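Local coordinates for protein NalP translocator (Neisseria meningitidis, PDB 1UYN) that forms the outer-membrane barrel, a hydrophilic pore through which the autotransporter's protease passenger domain is carried to the bacterial cell surface, at residues 12-17 and 95-100; 46-52 and 67-73; 86-92 and 104-110. All blocks are in the same frame, centred on the assembly; numbering follows the deposited sequence.

The three contacts illustrate how one barrel wall serves two environments. Contacts 2 and 3 are hairpin pairings in neighbouring parts of the sheet, with centres about 9 Å apart. They are joined where 67-73 runs beside 86-92, probably through hydrogen bonds from Leu88 N to Val72 O and from Ser68 N to Arg92 O, each 2.8 Å. The detergent pentaethylene glycol monodecyl ether lies along this seam on the outer surface and touches both. Contact 1, whose centre is about 24 Å from that of contact 2 and 22 Å from that of contact 3, belongs to the interior: strand 82-97, shared with contact 3, there meets the start of the helix that threads the pore.

Contact 1 (12-17 and 95-100); sequences TVYADS and WSENSA
Glu97 OE2 is the polar atom on which helix residues 12-17 and the strand end at 95-100 converge. The indole NE1 of Trp95 donates to it over 2.8 Å at an N-H...O angle of 158°; the oxygen lies close to the ring plane, while the nitrogen stands above the plane of the carboxylate. From the helix comes Asp16, whose OD2 is 2.5 Å from Glu97 OE2. The two side chains cross at about a right angle, with their carboxylate planes 75° apart. Asp16 also packs against the indole: its CB sits 3.4 Å from Trp95 NE1, over one ring face and offset toward the rim.

These contacts lie between the plug of an autotransporter translocator, helix 12-34, and the wall of the twelve-stranded barrel around it, at the end of the pore where the 82-97/100-117 hairpin turns. A type II turn from Glu97 to Ala100 brings the alanine methyl back toward the helix, and Val13 CG2 meets Ala100 CB at 3.8 Å. Val13 reaches it because CG2 stands anti to the backbone N, while its CB flanks the other carboxylate oxygen, Glu97 OE1, at 3.6 Å. Beyond these residues, Ile136 of strand 121-139 packs on Val13, and Gln58 NE2 donates to the carbonyl oxygen of Asp16.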
loop_
_atom_site.group_PDB
_atom_site.type_symbol
_atom_site.label_atom_id
_atom_site.label_comp_id
_atom_site.label_asym_id
_atom_site.label_seq_id
_atom_site.Cartn_x
_atom_site.Cartn_y
_atom_site.Cartn_z
ATOM N N THR A 12 -0.839 18.599 -13.714
ATOM C CA THR A 12 -1.320 17.940 -12.504
ATOM C C THR A 12 -1.146 16.438 -12.621
ATOM O O THR A 12 -1.272 15.729 -11.602
ATOM C CB THR A 12 -2.811 18.172 -12.297
ATOM O OG1 THR A 12 -3.509 17.757 -13.478
ATOM C CG2 THR A 12 -3.154 19.639 -12.080
ATOM N N VAL A 13 -0.904 15.955 -13.846
ATOM C CA VAL A 13 -0.768 14.524 -14.091
ATOM C C VAL A 13 0.454 13.918 -13.414
ATOM O O VAL A 13 0.386 12.786 -12.915
ATOM C CB VAL A 13 -0.811 14.150 -15.599
ATOM C CG1 VAL A 13 0.486 14.584 -16.366
ATOM C CG2 VAL A 13 -1.067 12.669 -15.747
ATOM N N TYR A 14 1.539 14.659 -13.321
ATOM C CA TYR A 14 2.647 14.160 -12.544
ATOM C C TYR A 14 2.355 14.098 -11.038
ATOM O O TYR A 14 2.683 13.116 -10.410
ATOM C CB TYR A 14 3.892 14.946 -12.829
ATOM C CG TYR A 14 4.286 14.815 -14.246
ATOM C CD1 TYR A 14 5.069 13.784 -14.646
ATOM C CD2 TYR A 14 3.858 15.732 -15.202
ATOM C CE1 TYR A 14 5.415 13.639 -15.982
ATOM C CE2 TYR A 14 4.213 15.605 -16.534
ATOM C CZ TYR A 14 4.980 14.553 -16.907
ATOM O OH TYR A 14 5.351 14.379 -18.194
ATOM N N ALA A 15 1.757 15.140 -10.458
ATOM C CA ALA A 15 1.402 15.120 -9.025
ATOM C C ALA A 15 0.478 13.959 -8.694
ATOM O O ALA A 15 0.669 13.281 -7.714
ATOM C CB ALA A 15 0.719 16.423 -8.604
ATOM N N ASP A 16 -0.521 13.763 -9.538
ATOM C CA ASP A 16 -1.571 12.795 -9.343
ATOM C C ASP A 16 -1.110 11.364 -9.451
ATOM O O ASP A 16 -1.572 10.506 -8.697
ATOM C CB ASP A 16 -2.651 13.031 -10.407
ATOM C CG ASP A 16 -3.449 14.296 -10.157
ATOM O OD1 ASP A 16 -3.304 14.869 -9.067
ATOM O OD2 ASP A 16 -4.237 14.812 -10.986
ATOM N N SER A 17 -0.260 11.080 -10.427
ATOM C CA SER A 17 0.297 9.728 -10.585
ATOM C C SER A 17 1.200 9.397 -9.418
ATOM O O SER A 17 1.059 8.343 -8.791
ATOM C CB SER A 17 1.047 9.573 -11.884
ATOM O OG SER A 17 1.918 10.665 -12.112
ATOM N N TRP A 95 -2.647 5.491 -14.031
ATOM C CA TRP A 95 -3.438 6.617 -13.603
ATOM C C TRP A 95 -3.930 7.411 -14.869
ATOM O O TRP A 95 -3.166 7.772 -15.748
ATOM C CB TRP A 95 -2.624 7.487 -12.652
ATOM C CG TRP A 95 -3.258 8.834 -12.483
ATOM C CD1 TRP A 95 -2.994 9.945 -13.215
ATOM C CD2 TRP A 95 -4.334 9.178 -11.598
ATOM N NE1 TRP A 95 -3.808 10.971 -12.814
ATOM C CE2 TRP A 95 -4.637 10.532 -11.817
ATOM C CE3 TRP A 95 -5.064 8.476 -10.627
ATOM C CZ2 TRP A 95 -5.644 11.207 -11.124
ATOM C CZ3 TRP A 95 -6.072 9.152 -9.923
ATOM C CH2 TRP A 95 -6.355 10.500 -10.187
ATOM N N SER A 96 -5.227 7.680 -14.914
ATOM C CA SER A 96 -5.868 8.347 -16.046
ATOM C C SER A 96 -6.510 9.637 -15.616
ATOM O O SER A 96 -6.926 9.757 -14.492
ATOM C CB SER A 96 -6.969 7.462 -16.628
ATOM O OG SER A 96 -6.464 6.800 -17.740
ATOM N N GLU A 97 -6.648 10.557 -16.554
ATOM C CA GLU A 97 -7.196 11.892 -16.329
ATOM C C GLU A 97 -7.742 12.374 -17.663
ATOM O O GLU A 97 -7.491 11.738 -18.696
ATOM C CB GLU A 97 -6.078 12.841 -15.981
ATOM C CG GLU A 97 -5.778 12.967 -14.524
ATOM C CD GLU A 97 -4.579 13.873 -14.275
ATOM O OE1 GLU A 97 -4.293 14.735 -15.119
ATOM O OE2 GLU A 97 -3.919 13.721 -13.227
ATOM N N ASN A 98 -8.439 13.507 -17.676
ATOM C CA ASN A 98 -8.679 14.163 -18.936
ATOM C C ASN A 98 -7.273 14.465 -19.480
ATOM O O ASN A 98 -6.384 14.952 -18.740
ATOM C CB ASN A 98 -9.526 15.449 -18.789
ATOM C CG ASN A 98 -9.700 16.211 -20.140
ATOM O OD1 ASN A 98 -10.297 15.676 -21.107
ATOM N ND2 ASN A 98 -9.166 17.455 -20.212
ATOM N N SER A 99 -7.049 14.109 -20.744
ATOM C CA SER A 99 -5.908 14.636 -21.478
ATOM C C SER A 99 -4.593 13.878 -21.340
ATOM O O SER A 99 -3.605 14.257 -21.990
ATOM C CB SER A 99 -5.656 16.114 -21.080
ATOM O OG SER A 99 -6.396 16.982 -21.914
ATOM N N ALA A 100 -4.555 12.840 -20.506
ATOM C CA ALA A 100 -3.275 12.314 -20.026
ATOM C C ALA A 100 -3.415 11.044 -19.222
ATOM O O ALA A 100 -4.334 10.898 -18.418
ATOM C CB ALA A 100 -2.570 13.356 -19.140
#

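Contact 2 (46-52 and 67-73); sequences IAQTQQD and GSTQTVG. With CXE (pentaethylene glycol monodecyl ether), chain B.
Thr49 OG1 donates to Gln70 OE1 over 2.6 Å on the face of the sheet that looks away from the pore. The two side chains run alongside each other, and the hydroxyl is tilted 26° from the plane of the amide carbonyl. A bend at chi2 (-52°) folds the Gln70 amide back toward the threonine, while CG, beside the backbone N, lies 3.6 Å from C3 of the detergent's decyl tail. At the next pair on the same face, Ser68 OG donates to Gln51 OE1 at 2.9 Å, approaching the C=O from the side (102° at the oxygen).

Behind these side chains stands an antiparallel hairpin, strands 43-57 and 62-79, the first of the membrane-spanning barrel. Backbone bonds tie Ile46 to Gly73, Gln48 to Thr71, Gln50 to Thr69 and Asp52 to Gly67 in both directions, the one from Gly73 N being weak. Val72 continues the outer surface, its CB 3.5 Å from C12 of the detergent.

The reverse face, with Gln48, Gln50, Asp52, Thr69 and Thr71, looks into the pore and is largely polar. One water sits 2.7 Å from Thr69 OG1, 2.8 Å from Asp52 OD2 and 3.0 Å from Gln50 O, bridging the two strands. The plug helix adds charged partners: Arg27 makes a salt bridge to Asp52 OD1, which also accepts from Ser299 and Asn297 of strand 295-307, and Arg28 NE hydrogen-bonds to Thr69 OG1.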
loop_
_atom_site.group_PDB
_atom_site.type_symbol
_atom_site.label_atom_id
_atom_site.label_comp_id
_atom_site.label_asym_id
_atom_site.label_seq_id
_atom_site.Cartn_x
_atom_site.Cartn_y
_atom_site.Cartn_z
ATOM N N ILE A 46 5.733 -16.675 1.299
ATOM C CA ILE A 46 4.435 -16.159 0.859
ATOM C C ILE A 46 4.499 -15.479 -0.511
ATOM O O ILE A 46 5.305 -14.590 -0.718
ATOM C CB ILE A 46 3.891 -15.162 1.898
ATOM C CG1 ILE A 46 4.158 -15.639 3.350
ATOM C CG2 ILE A 46 2.386 -14.974 1.708
ATOM C CD1 ILE A 46 4.913 -14.564 4.192
ATOM N N ALA A 47 3.656 -15.904 -1.437
ATOM C CA ALA A 47 3.523 -15.251 -2.747
ATOM C C ALA A 47 2.110 -14.692 -2.894
ATOM O O ALA A 47 1.138 -15.410 -2.653
ATOM C CB ALA A 47 3.787 -16.255 -3.864
ATOM N N GLN A 48 1.999 -13.443 -3.329
ATOM C CA GLN A 48 0.747 -12.678 -3.283
ATOM C C GLN A 48 0.587 -11.809 -4.539
ATOM O O GLN A 48 1.556 -11.247 -5.059
ATOM C CB GLN A 48 0.748 -11.742 -2.054
ATOM C CG GLN A 48 -0.290 -12.004 -1.012
ATOM C CD GLN A 48 0.128 -11.591 0.404
ATOM O OE1 GLN A 48 -0.037 -10.444 0.796
ATOM N NE2 GLN A 48 0.656 -12.526 1.166
ATOM N N THR A 49 -0.656 -11.713 -5.008
ATOM C CA THR A 49 -1.096 -10.629 -5.891
ATOM C C THR A 49 -2.116 -9.686 -5.242
ATOM O O THR A 49 -3.191 -10.114 -4.833
ATOM C CB THR A 49 -1.730 -11.231 -7.125
ATOM O OG1 THR A 49 -0.770 -12.073 -7.747
ATOM C CG2 THR A 49 -2.017 -10.149 -8.176
ATOM N N GLN A 50 -1.792 -8.402 -5.182
ATOM C CA GLN A 50 -2.755 -7.395 -4.736
ATOM C C GLN A 50 -3.207 -6.607 -5.962
ATOM O O GLN A 50 -2.372 -6.070 -6.633
ATOM C CB GLN A 50 -2.114 -6.498 -3.680
ATOM C CG GLN A 50 -2.841 -5.183 -3.392
ATOM C CD GLN A 50 -2.014 -4.234 -2.472
ATOM O OE1 GLN A 50 -1.733 -3.075 -2.840
ATOM N NE2 GLN A 50 -1.647 -4.725 -1.281
ATOM N N GLN A 51 -4.504 -6.600 -6.284
ATOM C CA GLN A 51 -5.091 -5.682 -7.296
ATOM C C GLN A 51 -5.801 -4.470 -6.643
ATOM O O GLN A 51 -6.439 -4.596 -5.618
ATOM C CB GLN A 51 -6.089 -6.394 -8.224
ATOM C CG GLN A 51 -5.580 -7.678 -8.899
ATOM C CD GLN A 51 -4.376 -7.450 -9.846
ATOM O OE1 GLN A 51 -3.601 -8.376 -10.105
ATOM N NE2 GLN A 51 -4.240 -6.237 -10.371
ATOM N N ASP A 52 -5.694 -3.309 -7.278
ATOM C CA ASP A 52 -6.203 -2.026 -6.781
ATOM C C ASP A 52 -7.007 -1.367 -7.872
ATOM O O ASP A 52 -6.675 -1.510 -9.040
ATOM C CB ASP A 52 -5.048 -1.111 -6.416
ATOM C CG ASP A 52 -4.536 -1.355 -5.035
ATOM O OD1 ASP A 52 -5.323 -1.130 -4.083
ATOM O OD2 ASP A 52 -3.374 -1.772 -4.780
ATOM N N GLY A 67 -4.089 -0.971 -10.451
ATOM C CA GLY A 67 -2.792 -1.391 -9.984
ATOM C C GLY A 67 -2.734 -2.856 -9.686
ATOM O O GLY A 67 -3.659 -3.419 -9.178
ATOM N N SER A 68 -1.581 -3.431 -9.979
ATOM C CA SER A 68 -1.265 -4.805 -9.701
ATOM C C SER A 68 0.116 -4.928 -9.065
ATOM O O SER A 68 1.078 -4.407 -9.582
ATOM C CB SER A 68 -1.245 -5.536 -11.019
ATOM O OG SER A 68 -1.141 -6.923 -10.800
ATOM N N THR A 69 0.233 -5.697 -8.005
ATOM C CA THR A 69 1.502 -5.861 -7.310
ATOM C C THR A 69 1.729 -7.310 -7.014
ATOM O O THR A 69 0.914 -7.907 -6.345
ATOM C CB THR A 69 1.446 -5.121 -5.971
ATOM O OG1 THR A 69 1.070 -3.760 -6.192
ATOM C CG2 THR A 69 2.853 -5.045 -5.326
ATOM N N GLN A 70 2.822 -7.888 -7.515
ATOM C CA GLN A 70 3.246 -9.232 -7.080
ATOM C C GLN A 70 4.285 -9.093 -5.996
ATOM O O GLN A 70 5.181 -8.263 -6.093
ATOM C CB GLN A 70 3.810 -10.075 -8.200
ATOM C CG GLN A 70 3.115 -9.907 -9.568
ATOM C CD GLN A 70 1.629 -10.062 -9.505
ATOM O OE1 GLN A 70 1.133 -11.146 -9.205
ATOM N NE2 GLN A 70 0.907 -8.987 -9.785
ATOM N N THR A 71 4.124 -9.877 -4.941
ATOM C CA THR A 71 5.061 -9.877 -3.839
ATOM C C THR A 71 5.434 -11.290 -3.502
ATOM O O THR A 71 4.583 -12.175 -3.508
ATOM C CB THR A 71 4.432 -9.197 -2.595
ATOM O OG1 THR A 71 3.175 -9.825 -2.277
ATOM C CG2 THR A 71 4.080 -7.740 -2.908
ATOM N N VAL A 72 6.702 -11.492 -3.203
ATOM C CA VAL A 72 7.167 -12.691 -2.534
ATOM C C VAL A 72 7.767 -12.242 -1.214
ATOM O O VAL A 72 8.340 -11.169 -1.134
ATOM C CB VAL A 72 8.161 -13.445 -3.368
ATOM C CG1 VAL A 72 8.753 -14.592 -2.594
ATOM C CG2 VAL A 72 7.493 -13.996 -4.587
ATOM N N GLY A 73 7.618 -13.067 -0.177
ATOM C CA GLY A 73 7.954 -12.650 1.177
ATOM C C GLY A 73 8.187 -13.816 2.122
ATOM O O GLY A 73 7.739 -14.901 1.890
HETATM C C1 CXE B . 4.014 -7.058 -11.972
HETATM C C2 CXE B . 4.886 -8.205 -12.457
HETATM C C3 CXE B . 5.959 -8.620 -11.447
HETATM C C4 CXE B . 6.343 -10.098 -11.563
HETATM C C5 CXE B . 7.511 -10.447 -10.640
HETATM C C6 CXE B . 7.151 -11.175 -9.331
HETATM C C7 CXE B . 7.706 -10.484 -8.063
HETATM C C8 CXE B . 8.561 -11.410 -7.190
HETATM C C9 CXE B . 9.763 -10.771 -6.459
HETATM C C10 CXE B . 11.048 -11.610 -6.628
HETATM O O11 CXE B . 11.845 -11.755 -5.447
HETATM C C12 CXE B . 11.376 -12.804 -4.600
HETATM C C13 CXE B . 12.171 -12.929 -3.296
HETATM O O14 CXE B . 11.750 -12.088 -2.174
HETATM C C15 CXE B . 12.110 -12.662 -0.888
HETATM C C16 CXE B . 12.235 -11.672 0.279
HETATM O O17 CXE B . 13.584 -11.528 0.747
HETATM C C18 CXE B . 13.964 -12.386 1.827
HETATM C C19 CXE B . 15.385 -12.059 2.293
HETATM O O20 CXE B . 15.846 -12.971 3.312
HETATM C C21 CXE B . 16.974 -12.460 4.038
HETATM C C22 CXE B . 17.957 -13.547 4.460
HETATM O O23 CXE B . 17.785 -13.855 5.843
HETATM C C24 CXE B . 18.860 -13.540 6.737
HETATM C C25 CXE B . 18.541 -13.950 8.183
HETATM O O26 CXE B . 18.141 -12.824 8.961
HETATM O O HOH W 1 -1.532 -3.256 -6.314
#

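Contact 3 (86-92 and 104-110); sequences ATLGMGR and TDSISLF. With CXE (pentaethylene glycol monodecyl ether), chain B.
A transmembrane beta hairpin, strands 82-97 and 100-117, brings 86-92 against 104-110 in the antiparallel barrel wall, and its two faces show how such a wall divides labour between lipid and pore. Thr87 with Phe110, Gly89 with Ser108, and Gly91 with Ser106 are the hydrogen-bonded pairs, each joined by two backbone bonds.

All three of these pairs face inward, where the two glycines leave bare main chain for larger partners to lie against. The Phe110 ring, set with CG anti to its carbonyl carbon (chi1 -51°), turns an edge to this surface: CE1 is 4.3 Å from Gly89 CA, and Thr87 O also lies near the ring plane. The CG2 methyl of Thr87 meets Phe110 CD1 at 4.1 Å. Further along, Ser106 OG stands 3.5 Å from Gly91 CA. The plug helix closes over this face: Arg28 and Val32 touch Phe110, His21 touches Ser106, and Gln25 NE2 hydrogen-bonds to Ser108 OG.

The outer face, in the non-hydrogen-bonded pairs, is largely apolar. Met90 and Ile107 leave the sheet together, flank to flank, with Met90 CG 4.0 Å from Ile107 CG1; the other branch of the isoleucine, CG2, looks to Leu88 CD2 at 4.5 Å. Detergent follows the strand here, its ether oxygen O14 lying 3.6 Å from Leu88 CB and the end of its tail, C1, 3.8 Å from Met90 O. Polarity returns at the end of the contact nearer the hairpin turn. There Arg92, bent at chi2 and chi3, swings alongside Asp105 in a salt bridge whose hydrogen bond is long and weak: NH1 is 3.4 Å from Asp105 OD1, and the guanidinium and carboxylate planes are 41° apart.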
loop_
_atom_site.group_PDB
_atom_site.type_symbol
_atom_site.label_atom_id
_atom_site.label_comp_id
_atom_site.label_asym_id
_atom_site.label_seq_id
_atom_site.Cartn_x
_atom_site.Cartn_y
_atom_site.Cartn_z
ATOM N N ALA A 86 10.041 -9.912 5.695
ATOM C CA ALA A 86 10.728 -9.222 4.660
ATOM C C ALA A 86 10.041 -9.658 3.364
ATOM O O ALA A 86 9.824 -10.846 3.093
ATOM C CB ALA A 86 12.204 -9.572 4.692
ATOM N N THR A 87 9.688 -8.659 2.567
ATOM C CA THR A 87 8.947 -8.875 1.327
ATOM C C THR A 87 9.518 -8.020 0.228
ATOM O O THR A 87 10.016 -6.916 0.444
ATOM C CB THR A 87 7.449 -8.576 1.528
ATOM O OG1 THR A 87 6.822 -9.721 2.128
ATOM C CG2 THR A 87 6.730 -8.436 0.202
ATOM N N LEU A 88 9.473 -8.580 -0.955
ATOM C CA LEU A 88 9.905 -7.892 -2.152
ATOM C C LEU A 88 8.731 -7.826 -3.104
ATOM O O LEU A 88 8.005 -8.783 -3.300
ATOM C CB LEU A 88 11.081 -8.599 -2.751
ATOM C CG LEU A 88 12.159 -7.648 -3.226
ATOM C CD1 LEU A 88 13.585 -8.167 -2.961
ATOM C CD2 LEU A 88 11.905 -7.447 -4.738
ATOM N N GLY A 89 8.530 -6.626 -3.638
ATOM C CA GLY A 89 7.321 -6.291 -4.340
ATOM C C GLY A 89 7.712 -5.625 -5.620
ATOM O O GLY A 89 8.530 -4.697 -5.608
ATOM N N MET A 90 7.104 -6.113 -6.705
ATOM C CA MET A 90 7.121 -5.466 -7.997
ATOM C C MET A 90 5.704 -5.090 -8.427
ATOM O O MET A 90 4.777 -5.891 -8.416
ATOM C CB MET A 90 7.862 -6.334 -8.990
ATOM C CG MET A 90 9.300 -6.575 -8.488
ATOM S SD MET A 90 10.581 -7.354 -9.620
ATOM C CE MET A 90 12.082 -7.693 -8.416
ATOM N N GLY A 91 5.555 -3.819 -8.765
ATOM C CA GLY A 91 4.280 -3.205 -9.037
ATOM C C GLY A 91 4.156 -2.633 -10.437
ATOM O O GLY A 91 5.091 -2.180 -11.061
ATOM N N ARG A 92 2.952 -2.667 -10.939
ATOM C CA ARG A 92 2.643 -1.934 -12.121
ATOM C C ARG A 92 1.289 -1.325 -11.861
ATOM O O ARG A 92 0.364 -2.015 -11.492
ATOM C CB ARG A 92 2.610 -2.860 -13.324
ATOM C CG ARG A 92 1.753 -2.338 -14.446
ATOM C CD ARG A 92 2.514 -1.750 -15.589
ATOM N NE ARG A 92 2.687 -2.770 -16.623
ATOM C CZ ARG A 92 3.656 -2.738 -17.529
ATOM N NH1 ARG A 92 4.541 -1.721 -17.546
ATOM N NH2 ARG A 92 3.732 -3.726 -18.425
ATOM N N THR A 104 3.093 3.655 -13.782
ATOM C CA THR A 104 4.091 3.530 -12.745
ATOM C C THR A 104 4.581 2.093 -12.629
ATOM O O THR A 104 3.795 1.156 -12.376
ATOM C CB THR A 104 3.475 3.911 -11.372
ATOM O OG1 THR A 104 2.864 5.220 -11.405
ATOM C CG2 THR A 104 4.559 4.040 -10.304
ATOM N N ASP A 105 5.892 1.927 -12.720
ATOM C CA ASP A 105 6.540 0.697 -12.339
ATOM C C ASP A 105 7.231 0.857 -11.044
ATOM O O ASP A 105 7.848 1.881 -10.787
ATOM C CB ASP A 105 7.576 0.334 -13.369
ATOM C CG ASP A 105 6.965 -0.067 -14.605
ATOM O OD1 ASP A 105 5.764 -0.443 -14.622
ATOM O OD2 ASP A 105 7.603 -0.047 -15.625
ATOM N N SER A 106 7.187 -0.162 -10.211
ATOM C CA SER A 106 7.821 0.014 -8.914
ATOM C C SER A 106 8.453 -1.220 -8.362
ATOM O O SER A 106 8.051 -2.363 -8.632
ATOM C CB SER A 106 6.836 0.604 -7.928
ATOM O OG SER A 106 5.672 -0.217 -7.834
ATOM N N ILE A 107 9.528 -0.983 -7.641
ATOM C CA ILE A 107 10.223 -2.068 -6.966
ATOM C C ILE A 107 10.474 -1.655 -5.562
ATOM O O ILE A 107 11.102 -0.657 -5.322
ATOM C CB ILE A 107 11.509 -2.480 -7.694
ATOM C CG1 ILE A 107 11.108 -3.065 -9.062
ATOM C CG2 ILE A 107 12.259 -3.531 -6.864
ATOM C CD1 ILE A 107 12.274 -3.452 -10.015
ATOM N N SER A 108 10.005 -2.488 -4.645
ATOM C CA SER A 108 9.985 -2.148 -3.243
ATOM C C SER A 108 10.321 -3.320 -2.384
ATOM O O SER A 108 9.842 -4.442 -2.624
ATOM C CB SER A 108 8.588 -1.682 -2.848
ATOM O OG SER A 108 8.185 -0.578 -3.616
ATOM N N LEU A 109 11.105 -3.026 -1.356
ATOM C CA LEU A 109 11.368 -3.918 -0.272
ATOM C C LEU A 109 10.549 -3.483 0.939
ATOM O O LEU A 109 10.581 -2.346 1.345
ATOM C CB LEU A 109 12.818 -3.849 0.072
ATOM C CG LEU A 109 13.151 -4.492 1.415
ATOM C CD1 LEU A 109 12.866 -6.023 1.446
ATOM C CD2 LEU A 109 14.638 -4.191 1.720
ATOM N N PHE A 110 9.834 -4.412 1.551
ATOM C CA PHE A 110 9.127 -4.134 2.797
ATOM C C PHE A 110 9.669 -4.971 3.928
ATOM O O PHE A 110 9.965 -6.120 3.726
ATOM C CB PHE A 110 7.651 -4.454 2.615
ATOM C CG PHE A 110 7.054 -3.810 1.409
ATOM C CD1 PHE A 110 7.210 -4.374 0.163
ATOM C CD2 PHE A 110 6.371 -2.620 1.516
ATOM C CE1 PHE A 110 6.658 -3.770 -0.948
ATOM C CE2 PHE A 110 5.824 -2.036 0.414
ATOM C CZ PHE A 110 5.957 -2.624 -0.820
HETATM C C1 CXE B . 4.014 -7.058 -11.972
HETATM C C2 CXE B . 4.886 -8.205 -12.457
HETATM C C3 CXE B . 5.959 -8.620 -11.447
HETATM C C4 CXE B . 6.343 -10.098 -11.563
HETATM C C5 CXE B . 7.511 -10.447 -10.640
HETATM C C6 CXE B . 7.151 -11.175 -9.331
HETATM C C7 CXE B . 7.706 -10.484 -8.063
HETATM C C8 CXE B . 8.561 -11.410 -7.190
HETATM C C9 CXE B . 9.763 -10.771 -6.459
HETATM C C10 CXE B . 11.048 -11.610 -6.628
HETATM O O11 CXE B . 11.845 -11.755 -5.447
HETATM C C12 CXE B . 11.376 -12.804 -4.600
HETATM C C13 CXE B . 12.171 -12.929 -3.296
HETATM O O14 CXE B . 11.750 -12.088 -2.174
HETATM C C15 CXE B . 12.110 -12.662 -0.888
HETATM C C16 CXE B . 12.235 -11.672 0.279
HETATM O O17 CXE B . 13.584 -11.528 0.747
HETATM C C18 CXE B . 13.964 -12.386 1.827
HETATM C C19 CXE B . 15.385 -12.059 2.293
HETATM O O20 CXE B . 15.846 -12.971 3.312
HETATM C C21 CXE B . 16.974 -12.460 4.038
HETATM C C22 CXE B . 17.957 -13.547 4.460
HETATM O O23 CXE B . 17.785 -13.855 5.843
HETATM C C24 CXE B . 18.860 -13.540 6.737
HETATM C C25 CXE B . 18.541 -13.950 8.183
HETATM O O26 CXE B . 18.141 -12.824 8.961
#